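Local structure of Alpha/beta fold hydrolase (6I8W) at residues 67-72 with 94-99. The protein hydrolyses membrane phospholipids as a membrane-bound phospholipase A of the alpha/beta hydrolase fold, and acts as a bacterial virulence factor. Sequence-based numbering, arbitrary orientation.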
# COMPACT_ATOMS: atom_id res chain seq x y z
N LEU A 67 -6.86 -3.28 -4.66
CA LEU A 67 -5.70 -3.40 -3.78
C LEU A 67 -5.35 -2.05 -3.18
O LEU A 67 -5.22 -1.06 -3.91
CB LEU A 67 -4.50 -3.97 -4.55
CG LEU A 67 -4.74 -5.20 -5.43
CD1 LEU A 67 -3.45 -5.63 -6.15
CD2 LEU A 67 -5.27 -6.36 -4.59
N ILE A 68 -5.17 -2.00 -1.87
CA ILE A 68 -4.97 -0.72 -1.18
C ILE A 68 -3.66 -0.72 -0.40
O ILE A 68 -3.49 -1.47 0.57
CB ILE A 68 -6.14 -0.42 -0.21
CG1 ILE A 68 -7.49 -0.64 -0.90
CG2 ILE A 68 -6.02 1.00 0.37
CD1 ILE A 68 -8.69 -0.47 0.05
N HIS A 69 -2.73 0.14 -0.81
CA HIS A 69 -1.41 0.22 -0.20
C HIS A 69 -1.44 0.82 1.22
O HIS A 69 -2.47 1.36 1.67
CB HIS A 69 -0.50 1.06 -1.09
CG HIS A 69 -0.93 2.49 -1.15
ND1 HIS A 69 -0.68 3.38 -0.13
CD2 HIS A 69 -1.66 3.18 -2.07
CE1 HIS A 69 -1.20 4.56 -0.42
NE2 HIS A 69 -1.81 4.47 -1.60
N GLY A 70 -0.30 0.77 1.91
CA GLY A 70 -0.22 1.28 3.26
C GLY A 70 0.40 2.66 3.37
O GLY A 70 0.56 3.36 2.37
N PHE A 71 0.72 3.06 4.60
CA PHE A 71 1.22 4.39 4.88
C PHE A 71 2.53 4.68 4.15
O PHE A 71 3.45 3.87 4.18
CB PHE A 71 1.43 4.58 6.39
CG PHE A 71 2.08 5.88 6.75
CD1 PHE A 71 1.34 7.05 6.82
CD2 PHE A 71 3.45 5.95 6.97
CE1 PHE A 71 1.94 8.26 7.13
CE2 PHE A 71 4.07 7.15 7.28
CZ PHE A 71 3.31 8.31 7.36
N GLY A 72 2.60 5.82 3.47
CA GLY A 72 3.82 6.23 2.81
C GLY A 72 4.10 5.47 1.53
O GLY A 72 5.06 5.80 0.83
N LEU A 94 -5.18 1.57 -6.44
CA LEU A 94 -5.19 3.04 -6.43
C LEU A 94 -4.09 3.63 -5.54
O LEU A 94 -3.59 2.97 -4.61
CB LEU A 94 -6.56 3.60 -5.97
CG LEU A 94 -6.84 3.69 -4.46
CD1 LEU A 94 -8.15 4.46 -4.19
CD2 LEU A 94 -6.89 2.30 -3.81
N ASP A 95 -3.73 4.88 -5.84
CA ASP A 95 -3.01 5.72 -4.90
C ASP A 95 -4.04 6.40 -4.02
O ASP A 95 -4.86 7.18 -4.51
CB ASP A 95 -2.16 6.79 -5.60
CG ASP A 95 -0.94 6.22 -6.30
OD1 ASP A 95 -0.48 5.14 -5.88
OD2 ASP A 95 -0.44 6.87 -7.24
N LEU A 96 -4.00 6.13 -2.72
CA LEU A 96 -4.89 6.87 -1.82
C LEU A 96 -4.58 8.36 -1.88
O LEU A 96 -3.42 8.74 -2.02
CB LEU A 96 -4.74 6.36 -0.38
CG LEU A 96 -5.24 4.93 -0.15
CD1 LEU A 96 -4.70 4.40 1.16
CD2 LEU A 96 -6.77 4.88 -0.15
N PRO A 97 -5.62 9.22 -1.80
CA PRO A 97 -5.41 10.64 -1.57
C PRO A 97 -4.39 10.84 -0.45
O PRO A 97 -4.45 10.11 0.56
CB PRO A 97 -6.80 11.15 -1.17
CG PRO A 97 -7.74 10.22 -1.90
CD PRO A 97 -7.06 8.88 -1.89
N GLY A 98 -3.48 11.79 -0.64
CA GLY A 98 -2.37 12.01 0.28
C GLY A 98 -1.08 11.31 -0.14
O GLY A 98 -0.00 11.66 0.35
N PHE A 99 -1.17 10.35 -1.07
CA PHE A 99 -0.03 9.49 -1.44
C PHE A 99 0.15 9.31 -2.94
O PHE A 99 -0.75 9.64 -3.72
CB PHE A 99 -0.19 8.10 -0.77
CG PHE A 99 -0.32 8.18 0.73
CD1 PHE A 99 0.82 8.33 1.53
CD2 PHE A 99 -1.57 8.17 1.33
CE1 PHE A 99 0.70 8.45 2.91
CE2 PHE A 99 -1.69 8.29 2.72
CZ PHE A 99 -0.55 8.43 3.51
O HOH W 1 -2.91 0.49 -3.76
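The HG motif of alpha/beta hydrolases, whose loop commonly contributes to the oxyanion hole, is here the H69-G70 pair that opens the HGFG segment 69-72; the H69 imidazole meets loop 95-99, wedged against L96 and F99. L96 N donates to H69 NE2 at 3.0 Å, nearly straight (164°) though tilted from the ring plane. H69 ND1 donates in plane to G70 O over 2.8 Å. Gripped at both nitrogens, the ring is fixed in rotation; ND1 donating and NE2 accepting is consistent with a neutral imidazole. H69 CG lies between backbone N and carbonyl carbon (chi1 66°), which swings the ring across to loop 95-99. L96 CD1 sits over one ring face, 4.2 Å from its centroid, and packs on I68 CG2 at 3.7 Å. An aromatic chain continues outward: the H69 edge is directed at the F99 face (centroids 5.7 Å apart) and the F99 edge at the F71 face, both offset edge-to-face, the latter with planes at 76°. CA-CA spacing widens from 6.5 Å (I68-L94) to 7.4 Å (H69-D95), and a water bridges here, donating to L67 O and, at 2.7 Å, to L94 O while accepting from H69 N. D95 OD2 forms a salt bridge with K75 NZ. The contact joins the C-terminal ends of parallel neighbours 64-68 and 90-94, with L96 on helices 112-125 and 138-149, F71 and F99 on helix 208-234, and F71 touching a bound myristic acid.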